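Local coordinates for protein serine-threonine phosphatase 2C (Toxoplasma gondii, PDB 2I44) that probably acts as a serine/threonine phosphatase of the PP2C family and binds calcium ions, at residues 5-10 against 74-79; 40-45 against 54-59; 115-120 against 140-145; 152-157 against 246-251. All blocks are in the same frame, centred on the assembly; numbering follows the deposited sequence.

Contact 1 of 4, residues 5-10 against 74-79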
# COMPACT_ATOMS: atom_id res chain seq x y z
N ASP A 5 1.83 24.38 0.64
CA ASP A 5 1.28 23.80 -0.62
C ASP A 5 0.86 22.34 -0.45
O ASP A 5 -0.05 21.86 -1.12
CB ASP A 5 2.32 23.92 -1.74
CG ASP A 5 1.74 23.56 -3.09
OD1 ASP A 5 0.70 24.13 -3.46
OD2 ASP A 5 2.34 22.70 -3.79
N VAL A 6 1.54 21.63 0.45
CA VAL A 6 1.21 20.23 0.70
C VAL A 6 0.48 20.14 2.04
O VAL A 6 0.97 20.65 3.05
CB VAL A 6 2.49 19.34 0.77
CG1 VAL A 6 2.12 17.91 1.11
CG2 VAL A 6 3.24 19.40 -0.54
N PRO A 7 -0.68 19.48 2.07
CA PRO A 7 -1.45 19.34 3.32
C PRO A 7 -0.68 18.51 4.35
O PRO A 7 0.07 17.59 3.99
CB PRO A 7 -2.72 18.63 2.87
CG PRO A 7 -2.85 19.03 1.42
CD PRO A 7 -1.43 18.91 0.94
N PRO A 8 -0.85 18.82 5.64
CA PRO A 8 -0.15 18.08 6.69
C PRO A 8 -0.38 16.57 6.61
O PRO A 8 -1.49 16.11 6.33
CB PRO A 8 -0.70 18.70 7.97
CG PRO A 8 -2.05 19.21 7.56
CD PRO A 8 -1.77 19.81 6.21
N THR A 9 0.68 15.80 6.84
CA THR A 9 0.61 14.35 6.80
C THR A 9 1.13 13.75 8.11
O THR A 9 1.91 14.38 8.83
CB THR A 9 1.43 13.76 5.62
OG1 THR A 9 2.77 14.28 5.65
CG2 THR A 9 0.79 14.10 4.29
N ILE A 10 0.68 12.54 8.41
CA ILE A 10 1.11 11.86 9.61
C ILE A 10 1.96 10.64 9.25
O ILE A 10 1.64 9.91 8.31
CB ILE A 10 -0.11 11.43 10.45
CG1 ILE A 10 -0.85 12.69 10.92
CG2 ILE A 10 0.34 10.60 11.65
CD1 ILE A 10 -2.21 12.44 11.53
N LEU A 74 6.68 11.32 -0.78
CA LEU A 74 6.51 11.71 -2.17
C LEU A 74 5.10 11.54 -2.72
O LEU A 74 4.70 12.25 -3.64
CB LEU A 74 7.48 10.93 -3.06
CG LEU A 74 8.98 11.05 -2.76
CD1 LEU A 74 9.76 10.17 -3.74
CD2 LEU A 74 9.42 12.51 -2.87
N VAL A 75 4.35 10.59 -2.17
CA VAL A 75 3.01 10.31 -2.66
C VAL A 75 1.98 11.43 -2.60
O VAL A 75 1.30 11.69 -3.60
CB VAL A 75 2.40 9.05 -1.98
CG1 VAL A 75 3.16 7.81 -2.43
CG2 VAL A 75 2.47 9.18 -0.47
N VAL A 76 1.84 12.11 -1.47
CA VAL A 76 0.86 13.18 -1.40
C VAL A 76 1.25 14.34 -2.32
O VAL A 76 0.42 14.82 -3.11
CB VAL A 76 0.63 13.65 0.06
CG1 VAL A 76 -0.25 14.88 0.09
CG2 VAL A 76 -0.05 12.53 0.84
N PRO A 77 2.52 14.80 -2.26
CA PRO A 77 2.90 15.91 -3.14
C PRO A 77 2.70 15.57 -4.62
O PRO A 77 2.16 16.38 -5.39
CB PRO A 77 4.37 16.14 -2.78
CG PRO A 77 4.40 15.77 -1.33
CD PRO A 77 3.59 14.50 -1.30
N GLN A 78 3.12 14.38 -5.02
CA GLN A 78 2.96 13.97 -6.41
C GLN A 78 1.48 13.83 -6.79
O GLN A 78 1.08 14.18 -7.90
CB GLN A 78 3.67 12.63 -6.66
CG GLN A 78 5.19 12.73 -6.75
CD GLN A 78 5.67 13.55 -7.94
OE1 GLN A 78 4.90 13.85 -8.85
NE2 GLN A 78 6.94 13.92 -7.93
N LEU A 79 0.68 13.33 -5.86
CA LEU A 79 -0.74 13.15 -6.11
C LEU A 79 -1.43 14.47 -6.46
O LEU A 79 -2.04 14.59 -7.51
CB LEU A 79 -1.44 12.54 -4.89
CG LEU A 79 -2.97 12.50 -4.95
CD1 LEU A 79 -3.41 11.59 -6.09
CD2 LEU A 79 -3.52 11.98 -3.63
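Val6 lays both of its methyl groups against helix 66-80, where Val76 and Pro77 receive them. CG1 of Val6 stands anti to the backbone N (chi1 177°) and meets Val76 CG1 and Pro77 CG, each at 4.0 Å. The other branch goes to the proline alone: Val6 CG2 lies 3.9 Å from Pro77 CG and 4.1 Å from Pro77 CB, so both methyls rest on the same CG corner of the pyrrolidine ring. Val76 in turn divides its branches between two partners. Its CG1 takes Val6, with Pro7 CD flanking that Val76 CG1 at 4.3 Å, while Val76 CG2 meets Thr9 CG2 tip to tip at 3.9 Å. In Thr9 it is CG2, anti to the carbonyl carbon, that faces Val76; OG1 sits between the backbone N and the carbonyl carbon (chi1 52°) and is weakly hydrogen-bonded to His11 NE2. Beyond the two segments, Pro7 and Thr9 also touch Cys43 of strand 38-43, and Val76 touches Phe55 and Leu46. The N-terminal arm of the chain thus lies across the junction of helix 66-80 and the neighbouring hairpin. No hydrogen bond joins 5-10 to 74-79. Methyls and ring carbons do all the work, which implies a surface contact held by fit and the hydrophobic effect, without a directional bond to fix its geometry.

Contact 2 of 4, residues 40-45 against 54-59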
# COMPACT_ATOMS: atom_id res chain seq x y z
N PHE A 40 4.53 4.48 6.59
CA PHE A 40 3.13 4.79 6.32
C PHE A 40 2.89 6.29 6.27
O PHE A 40 3.69 7.09 6.76
CB PHE A 40 2.25 4.14 7.39
CG PHE A 40 2.62 4.51 8.80
CD1 PHE A 40 2.27 5.75 9.32
CD2 PHE A 40 3.30 3.61 9.61
CE1 PHE A 40 2.60 6.09 10.63
CE2 PHE A 40 3.63 3.94 10.92
CZ PHE A 40 3.28 5.18 11.43
N THR A 41 1.76 6.65 5.68
CA THR A 41 1.41 8.05 5.52
C THR A 41 -0.10 8.22 5.61
O THR A 41 -0.85 7.46 5.01
CB THR A 41 1.90 8.56 4.14
OG1 THR A 41 3.33 8.48 4.10
CG2 THR A 41 1.45 10.00 3.90
N LEU A 42 -0.53 9.21 6.38
CA LEU A 42 -1.95 9.49 6.51
C LEU A 42 -2.17 11.00 6.41
O LEU A 42 -1.60 11.76 7.19
CB LEU A 42 -2.48 8.97 7.86
CG LEU A 42 -4.01 8.97 8.05
CD1 LEU A 42 -4.39 8.12 9.23
CD2 LEU A 42 -4.51 10.39 8.24
N CYS A 43 -2.97 11.41 5.44
CA CYS A 43 -3.28 12.83 5.25
C CYS A 43 -4.77 13.02 5.56
O CYS A 43 -5.62 12.81 4.70
CB CYS A 43 -2.98 13.26 3.82
SG CYS A 43 -3.10 15.04 3.53
N PRO A 44 -5.10 13.42 6.80
CA PRO A 44 -6.49 13.63 7.24
C PRO A 44 -7.34 14.59 6.41
O PRO A 44 -8.53 14.34 6.20
CB PRO A 44 -6.32 14.08 8.69
CG PRO A 44 -5.02 14.79 8.67
CD PRO A 44 -4.15 13.89 7.83
N GLN A 45 -6.75 15.68 5.94
CA GLN A 45 -7.48 16.64 5.11
C GLN A 45 -6.68 16.84 3.83
O GLN A 45 -5.78 17.67 3.77
CB GLN A 45 -7.68 17.97 5.84
CG GLN A 45 -8.22 19.07 4.94
CD GLN A 45 -8.51 20.37 5.68
OE1 GLN A 45 -9.53 20.50 6.36
NE2 GLN A 45 -7.60 21.33 5.56
N ALA A 54 -9.28 12.35 2.12
CA ALA A 54 -8.11 11.93 2.88
C ALA A 54 -7.29 10.93 2.08
O ALA A 54 -7.79 10.31 1.14
CB ALA A 54 -8.55 11.32 4.21
N PHE A 55 -6.02 10.80 2.46
CA PHE A 55 -5.10 9.87 1.82
C PHE A 55 -4.59 8.87 2.85
O PHE A 55 -4.29 9.24 3.99
CB PHE A 55 -3.90 10.61 1.23
CG PHE A 55 -2.85 9.70 0.65
CD1 PHE A 55 -2.93 9.25 -0.66
CD2 PHE A 55 -1.78 9.28 1.43
CE1 PHE A 55 -1.97 8.40 -1.19
CE2 PHE A 55 -0.81 8.42 0.92
CZ PHE A 55 -0.91 7.98 -0.40
N PHE A 56 -4.49 7.61 2.44
CA PHE A 56 -4.01 6.55 3.33
C PHE A 56 -2.97 5.73 2.59
O PHE A 56 -3.20 5.28 1.47
CB PHE A 56 -5.17 5.65 3.74
CG PHE A 56 -6.28 6.39 4.44
CD1 PHE A 56 -6.18 6.71 5.79
CD2 PHE A 56 -7.41 6.80 3.74
CE1 PHE A 56 -7.20 7.43 6.44
CE2 PHE A 56 -8.43 7.52 4.37
CZ PHE A 56 -8.32 7.83 5.72
N GLY A 57 -1.82 5.51 3.23
CA GLY A 57 -0.77 4.73 2.59
C GLY A 57 0.12 3.98 3.56
O GLY A 57 0.49 4.50 4.61
N VAL A 58 0.45 2.75 3.22
CA VAL A 58 1.32 1.91 4.03
C VAL A 58 2.37 1.35 3.07
O VAL A 58 2.04 0.96 1.95
CB VAL A 58 0.53 0.77 4.70
CG1 VAL A 58 1.49 -0.18 5.42
CG2 VAL A 58 -0.47 1.34 5.69
N PHE A 59 3.62 1.29 3.51
CA PHE A 59 4.69 0.83 2.63
C PHE A 59 5.63 -0.19 3.25
O PHE A 59 6.26 0.07 4.27
CB PHE A 59 5.50 2.05 2.17
CG PHE A 59 4.65 3.21 1.75
CD1 PHE A 59 4.08 3.25 0.48
CD2 PHE A 59 4.38 4.25 2.64
CE1 PHE A 59 3.25 4.31 0.11
CE2 PHE A 59 3.55 5.31 2.28
CZ PHE A 59 2.98 5.33 1.01
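Thr41 and Gly57 exchange both of their backbone bonds, and Cys43 and Phe55 do the same two residues along, making a regular antiparallel hairpin in the PP2C beta sandwich. Thr41 N gives a nearly straight bond to Gly57 O at 2.7 Å (163°). Its return, Gly57 N to Thr41 O at 2.8 Å, is bent at the hydrogen to 138°. Cys43 N to Phe55 O is 2.9 Å, and Phe55 N to Cys43 O is 3.0 Å. Two of these acceptors also take CA-H contacts: Phe55 O from Leu42 CA at 3.4 Å and Cys43 O from Ala54 CA at 3.2 Å. The backbones of Ala54, Phe56 and Val58 bond to strand 137-146. Thr41 OG1 is satisfied by Lys72 O of helix 66-80, while sitting near the plane of the Phe59 ring, 3.7 Å from Phe59 CE2. Leu42 and Phe56 lie side by side on the face turned to strand 22-29; on the helix side Thr41 CG2 approaches the Phe55 ring obliquely, 4.1 Å from Phe55 CE2. Pairing these main-chain atoms lets the buried strands carry largely apolar side chains on both faces and run on to calcium-binding Asp60 and Gly61.

Contact 3 of 4, residues 115-120 against 140-145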
# COMPACT_ATOMS: atom_id res chain seq x y z
N ASP A 115 -1.14 8.55 -11.99
CA ASP A 115 -0.11 9.58 -12.15
C ASP A 115 0.78 9.64 -10.92
O ASP A 115 2.00 9.77 -11.03
CB ASP A 115 -0.74 10.95 -12.37
CG ASP A 115 -1.29 11.12 -13.77
OD1 ASP A 115 -1.18 10.17 -14.57
OD2 ASP A 115 -1.83 12.21 -14.07
N MSE A 116 0.16 9.54 -9.75
CA MSE A 116 0.90 9.58 -8.49
C MSE A 116 1.96 8.48 -8.42
O MSE A 116 3.13 8.74 -8.13
CB MSE A 116 -0.07 9.42 -7.32
CG MSE A 116 0.62 9.30 -5.96
SE MSE A 116 -0.61 8.91 -4.49
CE MSE A 116 -0.66 6.99 -4.66
N TYR A 117 1.54 7.25 -8.70
CA TYR A 117 2.45 6.11 -8.65
C TYR A 117 3.64 6.28 -9.58
O TYR A 117 4.79 6.21 -9.14
CB TYR A 117 1.70 4.82 -8.99
CG TYR A 117 1.12 4.15 -7.76
CD1 TYR A 117 1.91 3.32 -6.96
CD2 TYR A 117 -0.19 4.40 -7.35
CE1 TYR A 117 1.40 2.75 -5.78
CE2 TYR A 117 -0.70 3.84 -6.18
CZ TYR A 117 0.10 3.02 -5.40
OH TYR A 117 -0.41 2.46 -4.25
N LYS A 118 3.38 6.50 -10.86
CA LYS A 118 4.45 6.65 -11.83
C LYS A 118 5.36 7.84 -11.58
O LYS A 118 6.57 7.73 -11.72
CB LYS A 118 3.85 6.71 -13.24
CG LYS A 118 3.22 5.39 -13.67
CD LYS A 118 2.37 5.56 -14.92
CE LYS A 118 1.75 4.24 -15.34
NZ LYS A 118 0.64 4.43 -16.31
N ASN A 119 4.78 8.98 -11.18
CA ASN A 119 5.59 10.16 -10.92
C ASN A 119 6.38 10.03 -9.62
O ASN A 119 7.54 10.45 -9.54
CB ASN A 119 4.72 11.42 -10.88
CG ASN A 119 4.15 11.77 -12.24
OD1 ASN A 119 4.76 11.47 -13.27
ND2 ASN A 119 2.99 12.40 -12.26
N ALA A 120 5.76 9.42 -8.61
CA ALA A 120 6.46 9.24 -7.35
C ALA A 120 7.59 8.24 -7.55
O ALA A 120 8.64 8.36 -6.93
CB ALA A 120 5.50 8.73 -6.29
N SER A 140 3.41 -1.07 -1.87
CA SER A 140 2.53 0.04 -1.59
C SER A 140 1.06 -0.33 -1.71
O SER A 140 0.66 -1.04 -2.63
CB SER A 140 2.84 1.21 -2.52
OG SER A 140 1.85 2.22 -2.42
N VAL A 141 0.27 0.14 -0.75
CA VAL A 141 -1.17 -0.01 -0.76
C VAL A 141 -1.61 1.39 -0.37
O VAL A 141 -1.22 1.88 0.69
CB VAL A 141 -1.75 -0.99 0.29
CG1 VAL A 141 -1.57 -2.41 -0.18
CG2 VAL A 141 -1.10 -0.76 1.64
N THR A 142 -2.37 2.04 -1.24
CA THR A 142 -2.83 3.39 -0.95
C THR A 142 -4.33 3.48 -1.15
O THR A 142 -4.92 2.69 -1.87
CB THR A 142 -2.14 4.43 -1.85
OG1 THR A 142 -2.41 4.13 -3.23
CG2 THR A 142 -0.64 4.47 -1.60
N ALA A 143 -4.94 4.45 -0.49
CA ALA A 143 -6.38 4.67 -0.60
C ALA A 143 -6.64 6.17 -0.58
O ALA A 143 -6.17 6.88 0.30
CB ALA A 143 -7.11 4.00 0.56
N VAL A 144 -7.38 6.64 -1.58
CA VAL A 144 -7.70 8.05 -1.65
C VAL A 144 -9.21 8.21 -1.44
O VAL A 144 -10.01 7.76 -2.27
CB VAL A 144 -7.28 8.65 -3.01
CG1 VAL A 144 -7.73 10.11 -3.13
CG2 VAL A 144 -5.77 8.56 -3.16
N LEU A 145 -9.59 8.79 -0.31
CA LEU A 145 -10.99 9.03 0.01
C LEU A 145 -11.36 10.41 -0.51
O LEU A 145 -10.68 11.39 -0.21
CB LEU A 145 -11.21 8.98 1.53
CG LEU A 145 -12.60 9.43 2.00
CD1 LEU A 145 -13.64 8.41 1.56
CD2 LEU A 145 -12.61 9.57 3.52
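Tyr117 reaches from helix 98-130 to the strand with its phenol oxygen, which two hydroxyls grip: Ser140 OG lies 2.9 Å from Tyr117 OH and Thr142 OG1 2.8 Å from Tyr117 OH. Either oxygen of each pair could be the donor, but the phenol has one proton to give, so serine or threonine must donate in at least one pair. Thr142 OG1, set between the backbone N and the carbonyl carbon (chi1 59°), comes in at the ring edge near its plane; Ser140 OG approaches obliquely. Beside this cluster selenomethionine Met116, bent at chi3 (85°), brings its CE to 3.6 Å from Thr142 OG1.

One layer out, Thr142 OG1 has a weak hydrogen bond to Gly153 O, and backbone bonds from Ser140 to Leu155 and from Thr142 to Gly153 fix the strand that presents both hydroxyls. Phe233 meets the Tyr117 ring with its plane almost parallel, Leu155 and Pro247 also touch that ring, and Phe55, Val75 and Leu79 touch Met116. The helix and strand axes stay 11.7 Å apart, so long side chains span the gap. The buried phenol oxygen is therefore satisfied by side chains of the sheet, a directional polar tie among apolar neighbours.

Contact 4 of 4, residues 152-157 against 246-251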
# COMPACT_ATOMS: atom_id res chain seq x y z
N VAL A 152 -8.51 2.93 -4.61
CA VAL A 152 -7.48 2.03 -4.11
C VAL A 152 -6.41 1.77 -5.17
O VAL A 152 -6.71 1.49 -6.33
CB VAL A 152 -8.08 0.66 -3.69
CG1 VAL A 152 -6.97 -0.28 -3.27
CG2 VAL A 152 -9.05 0.85 -2.54
N GLY A 153 -5.15 1.88 -4.75
CA GLY A 153 -4.05 1.62 -5.65
C GLY A 153 -3.02 0.79 -4.90
O GLY A 153 -2.96 0.85 -3.66
N HIS A 154 -2.24 -0.01 -5.61
CA HIS A 154 -1.20 -0.79 -4.96
C HIS A 154 -0.14 -1.35 -5.89
O HIS A 154 -0.33 -1.48 -7.10
CB HIS A 154 -1.80 -1.94 -4.13
CG HIS A 154 -1.95 -3.23 -4.87
ND1 HIS A 154 -2.93 -3.45 -5.81
CD2 HIS A 154 -1.25 -4.39 -4.79
CE1 HIS A 154 -2.84 -4.68 -6.27
NE2 HIS A 154 -1.83 -5.28 -5.67
N LEU A 155 0.99 -1.68 -5.28
CA LEU A 155 2.13 -2.27 -5.96
C LEU A 155 2.72 -3.25 -4.96
O LEU A 155 3.03 -2.87 -3.84
CB LEU A 155 3.19 -1.22 -6.29
CG LEU A 155 2.93 -0.15 -7.36
CD1 LEU A 155 4.13 0.79 -7.40
CD2 LEU A 155 2.72 -0.80 -8.72
N GLY A 156 2.85 -4.52 -5.35
CA GLY A 156 3.45 -5.46 -4.43
C GLY A 156 2.53 -6.42 -3.71
O GLY A 156 1.48 -6.79 -4.24
N ASP A 157 2.91 -6.82 -2.50
CA ASP A 157 2.10 -7.77 -1.76
C ASP A 157 1.56 -7.29 -0.42
O ASP A 157 1.28 -8.11 0.45
CB ASP A 157 2.86 -9.08 -1.58
CG ASP A 157 4.22 -8.88 -0.96
OD1 ASP A 157 4.45 -7.80 -0.36
OD2 ASP A 157 5.04 -9.79 -1.05
N GLN A 246 3.47 0.18 -12.42
CA GLN A 246 2.07 0.31 -12.84
C GLN A 246 1.19 -0.26 -11.74
O GLN A 246 1.25 -1.45 -11.45
CB GLN A 246 1.85 -0.49 -14.13
CG GLN A 246 0.40 -0.60 -14.58
CD GLN A 246 -0.22 0.75 -14.87
OE1 GLN A 246 -1.01 1.27 -14.08
NE2 GLN A 246 0.15 1.34 -16.00
N PRO A 247 0.39 0.59 -11.08
CA PRO A 247 -0.46 0.06 -10.01
C PRO A 247 -1.78 -0.48 -10.54
O PRO A 247 -2.20 -0.12 -11.64
CB PRO A 247 -0.69 1.29 -9.14
CG PRO A 247 -0.81 2.38 -10.18
CD PRO A 247 0.35 2.06 -11.11
N ASP A 248 -2.40 -1.37 -9.79
CA ASP A 248 -3.73 -1.84 -10.18
C ASP A 248 -4.58 -0.83 -9.42
O ASP A 248 -4.28 -0.54 -8.26
CB ASP A 248 -4.01 -3.27 -9.70
CG ASP A 248 -3.41 -4.33 -10.61
OD1 ASP A 248 -3.62 -4.25 -11.84
OD2 ASP A 248 -2.73 -5.24 -10.10
N VAL A 249 -5.59 -0.28 -10.06
CA VAL A 249 -6.43 0.71 -9.39
C VAL A 249 -7.88 0.26 -9.39
O VAL A 249 -8.36 -0.31 -10.36
CB VAL A 249 -6.31 2.09 -10.08
CG1 VAL A 249 -7.10 3.13 -9.31
CG2 VAL A 249 -4.84 2.50 -10.17
N ARG A 250 -8.55 0.52 -8.27
CA ARG A 250 -9.95 0.15 -8.09
C ARG A 250 -10.69 1.23 -7.29
O ARG A 250 -10.28 1.59 -6.18
CB ARG A 250 -10.05 -1.19 -7.35
CG ARG A 250 -11.47 -1.63 -7.00
CD ARG A 250 -11.48 -3.00 -6.31
NE ARG A 250 -12.83 -3.44 -5.96
CZ ARG A 250 -13.11 -4.58 -5.33
NH1 ARG A 250 -12.14 -5.40 -4.96
NH2 ARG A 250 -14.37 -4.90 -5.05
N VAL A 251 -11.76 1.76 -7.87
CA VAL A 251 -12.55 2.79 -7.20
C VAL A 251 -13.84 2.17 -6.66
O VAL A 251 -14.63 1.60 -7.41
CB VAL A 251 -12.93 3.95 -8.16
CG1 VAL A 251 -13.76 4.98 -7.41
CG2 VAL A 251 -11.67 4.59 -8.73
O HOH W 1 -5.14 -1.72 -6.00
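Val152 and Arg250 form the firm end of an antiparallel strand pair in the PP2C beta sandwich, where strand 248-253 runs along strand 149-155. Backbone bonds come first. Val152 N to Arg250 O is 2.7 Å and Arg250 N to Val152 O is 2.8 Å, both at 160° at the hydrogen. Toward the other end the pairing relaxes: His154 N to Asp248 O and Asp248 N to His154 O are weak, at 3.4 Å each. CA-H contacts fill in between, the shortest from Val249 CA to Val152 O at 3.2 Å.

The apolar share is small. Leu155 CD2 lies 4.0 Å from Pro247 CB and also leans on the carbonyl of Gln246.

Polar side chains gather on the face that carries His154 and Asp248, which lie side by side and point the same way, ring and carboxylate planes 41° apart. Their strongest polar partners are elsewhere: His154 NE2 bonds to Val177 O, and Asp248 OD2 to His179 NE2, while the His179 ring stacks on that of His154. One histidine thus braces the other and holds the aspartate as well. A water completes the set: it lies in the plane of the His154 ring, 2.8 Å from His154 ND1, and donates a hydrogen bond of 2.7 Å to Asp248 O.

Contacts 2, 3 and 4 share one antiparallel sheet, with strand 137-146 between contact 2 and strand 149-155 of contact 4. Phe56 O to Ala143 N (2.8 Å) ties contact 2 to contact 3, and Ser140 N to Leu155 O (2.7 Å) ties contact 3 to contact 4. Contact 1 lies at the edge of this sheet, joined to it by Ile10 N to Leu42 O (2.7 Å), and its Leu79 CB packs on Met116 SE at 3.7 Å. Calcium is bound by Asp60 and Gly61 on strand 53-62 of contact 2, with Asp266 and Asp311; the side chains of Phe59, Val141 and His154 are about 9, 11 and 13 Å from a bound calcium.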